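Local structure of inosine-uridine nucleoside N-ribohydrolase (Xanthomonas oryzae pv. oryzae, 4KL0) at residues D41-Y46 against E251-V256. The protein is a bacterial effector that binds calcium and probably hydrolyses N-glycosidic bonds of nucleosides. Residues are numbered along the deposited sequence; the frame is centred on the assembly and turned at random.
Sequences DDVVTY and EYLRDV. With CA (calcium ion), chain B.
The first turn of helix 41-54, which carries a ligand of the bound calcium ion, packs V43 and V44 against Y252 and L253 of helix 248-269 in a buried contact. The segments run nearly antiparallel (155°), their axes 10.2 Å apart, and no hydrogen bond links them; the join is wholly apolar. L253 CD2 sits between the two valines, 3.6 Å from V43 CG1 and equally close to V44 CG2, while L253 CD1 lies beside V44 CG2. V43 CG1, anti to its own backbone N (chi1 171°), also meets the edge of the Y252 ring near its plane, 3.6 Å from Y252 CE1. Past this edge the phenol reaches N37, whose OD1 is hydrogen-bonded to Y252 OH. L79 and V83 of helix 70-86 also touch V43, and P319 of helix 317-325 touches V44. D42 points its carboxylate at the calcium ion and grips it with both oxygens, OD2 at 2.5 Å and OD1 at 2.8 Å. D35, D318, the carbonyl oxygen of I151 and three waters complete the shell, and a hydrogen bond between T34 OG1 and D42 OD1 probably helps position the carboxylate. Such an aspartate cluster around calcium, beside the parallel strands of a Rossmann-like sheet, is characteristic of the inosine-uridine nucleoside hydrolase family.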
loop_
_atom_site.group_PDB
_atom_site.type_symbol
_atom_site.label_atom_id
_atom_site.label_comp_id
_atom_site.label_asym_id
_atom_site.label_seq_id
_atom_site.Cartn_x
_atom_site.Cartn_y
_atom_site.Cartn_z
ATOM N N ASP A 41 -6.223 2.614 2.193
ATOM C CA ASP A 41 -5.302 1.518 1.821
ATOM C C ASP A 41 -3.953 1.564 2.503
ATOM O O ASP A 41 -3.455 0.539 2.978
ATOM C CB ASP A 41 -5.007 1.636 0.357
ATOM C CG ASP A 41 -6.015 0.986 -0.454
ATOM O OD1 ASP A 41 -7.139 1.569 -0.602
ATOM O OD2 ASP A 41 -5.656 -0.091 -0.985
ATOM N N ASP A 42 -3.294 2.730 2.477
ATOM C CA ASP A 42 -1.948 2.777 3.027
ATOM C C ASP A 42 -1.962 2.483 4.504
ATOM O O ASP A 42 -1.052 1.801 5.013
ATOM C CB ASP A 42 -1.279 4.138 2.708
ATOM C CG ASP A 42 -1.202 4.406 1.206
ATOM O OD1 ASP A 42 -0.079 4.336 0.694
ATOM O OD2 ASP A 42 -2.279 4.675 0.549
ATOM N N VAL A 43 -2.963 3.025 5.215
ATOM C CA VAL A 43 -2.993 2.801 6.663
ATOM C C VAL A 43 -3.359 1.373 7.034
ATOM O O VAL A 43 -2.819 0.859 8.019
ATOM C CB VAL A 43 -3.869 3.846 7.344
ATOM C CG1 VAL A 43 -4.096 3.478 8.843
ATOM C CG2 VAL A 43 -3.134 5.212 7.210
ATOM N N VAL A 44 -4.197 0.699 6.227
ATOM C CA VAL A 44 -4.382 -0.736 6.430
ATOM C C VAL A 44 -3.041 -1.456 6.246
ATOM O O VAL A 44 -2.708 -2.383 7.026
ATOM C CB VAL A 44 -5.435 -1.337 5.447
ATOM C CG1 VAL A 44 -5.606 -2.855 5.780
ATOM C CG2 VAL A 44 -6.783 -0.579 5.630
ATOM N N THR A 45 -2.233 -0.990 5.278
ATOM C CA THR A 45 -0.933 -1.629 5.059
ATOM C C THR A 45 -0.027 -1.432 6.277
ATOM O O THR A 45 0.697 -2.364 6.673
ATOM C CB THR A 45 -0.246 -1.026 3.808
ATOM O OG1 THR A 45 -1.159 -1.078 2.726
ATOM C CG2 THR A 45 1.022 -1.801 3.453
ATOM N N TYR A 46 -0.021 -0.234 6.886
ATOM C CA TYR A 46 0.825 0.005 8.050
ATOM C C TYR A 46 0.371 -0.939 9.171
ATOM O O TYR A 46 1.198 -1.490 9.939
ATOM C CB TYR A 46 0.689 1.444 8.580
ATOM C CG TYR A 46 0.966 2.552 7.595
ATOM C CD1 TYR A 46 1.671 2.318 6.413
ATOM C CD2 TYR A 46 0.523 3.824 7.828
ATOM C CE1 TYR A 46 1.883 3.341 5.478
ATOM C CE2 TYR A 46 0.748 4.847 6.944
ATOM C CZ TYR A 46 1.425 4.616 5.764
ATOM O OH TYR A 46 1.565 5.660 4.893
ATOM N N GLU A 251 -10.614 2.607 14.433
ATOM C CA GLU A 251 -11.747 3.501 14.260
ATOM C C GLU A 251 -11.459 4.460 13.090
ATOM O O GLU A 251 -12.346 4.750 12.296
ATOM C CB GLU A 251 -12.006 4.336 15.529
ATOM C CG GLU A 251 -12.452 3.467 16.736
ATOM C CD GLU A 251 -12.630 4.287 18.004
ATOM O OE1 GLU A 251 -11.990 5.369 18.096
ATOM O OE2 GLU A 251 -13.433 3.861 18.901
ATOM N N TYR A 252 -10.243 4.976 13.005
ATOM C CA TYR A 252 -9.894 5.778 11.808
ATOM C C TYR A 252 -10.190 5.017 10.510
ATOM O O TYR A 252 -10.812 5.580 9.581
ATOM C CB TYR A 252 -8.427 6.228 11.847
ATOM C CG TYR A 252 -7.823 6.653 10.512
ATOM C CD1 TYR A 252 -7.095 5.728 9.746
ATOM C CD2 TYR A 252 -8.058 7.910 9.983
ATOM C CE1 TYR A 252 -6.557 6.080 8.522
ATOM C CE2 TYR A 252 -7.515 8.279 8.760
ATOM C CZ TYR A 252 -6.790 7.351 8.023
ATOM O OH TYR A 252 -6.268 7.710 6.793
ATOM N N LEU A 253 -9.744 3.759 10.417
ATOM C CA LEU A 253 -9.912 3.036 9.150
ATOM C C LEU A 253 -11.385 2.830 8.854
ATOM O O LEU A 253 -11.844 3.028 7.734
ATOM C CB LEU A 253 -9.230 1.670 9.164
ATOM C CG LEU A 253 -7.700 1.815 9.089
ATOM C CD1 LEU A 253 -7.046 0.465 9.408
ATOM C CD2 LEU A 253 -7.297 2.350 7.675
ATOM N N ARG A 254 -12.163 2.385 9.856
ATOM C CA ARG A 254 -13.565 2.186 9.577
ATOM C C ARG A 254 -14.241 3.510 9.186
ATOM O O ARG A 254 -15.007 3.545 8.233
ATOM C CB ARG A 254 -14.221 1.529 10.808
ATOM C CG ARG A 254 -15.747 1.253 10.609
ATOM C CD ARG A 254 -16.671 2.436 10.992
ATOM N NE ARG A 254 -16.241 3.186 12.180
ATOM C CZ ARG A 254 -16.462 2.800 13.430
ATOM N NH1 ARG A 254 -17.105 1.668 13.647
ATOM N NH2 ARG A 254 -16.012 3.526 14.457
ATOM N N ASP A 255 -13.925 4.588 9.901
ATOM C CA ASP A 255 -14.566 5.877 9.628
ATOM C C ASP A 255 -14.162 6.404 8.241
ATOM O O ASP A 255 -15.029 6.870 7.482
ATOM C CB ASP A 255 -14.248 6.917 10.691
ATOM C CG ASP A 255 -14.902 6.599 12.038
ATOM O OD1 ASP A 255 -15.755 5.676 12.092
ATOM O OD2 ASP A 255 -14.530 7.293 13.011
ATOM N N VAL A 256 -12.889 6.281 7.875
ATOM C CA VAL A 256 -12.530 6.768 6.527
ATOM C C VAL A 256 -13.193 5.942 5.409
ATOM O O VAL A 256 -13.658 6.486 4.379
ATOM C CB VAL A 256 -10.976 6.860 6.318
ATOM C CG1 VAL A 256 -10.432 7.808 7.255
ATOM C CG2 VAL A 256 -10.350 5.556 6.439
HETATM CA CA CA B . -1.476 4.107 -1.743
HETATM O O HOH W 1 -1.984 2.551 -3.885
HETATM O O HOH W 2 -3.941 4.041 -2.062
HETATM O O HOH W 3 -1.873 5.494 -3.900
#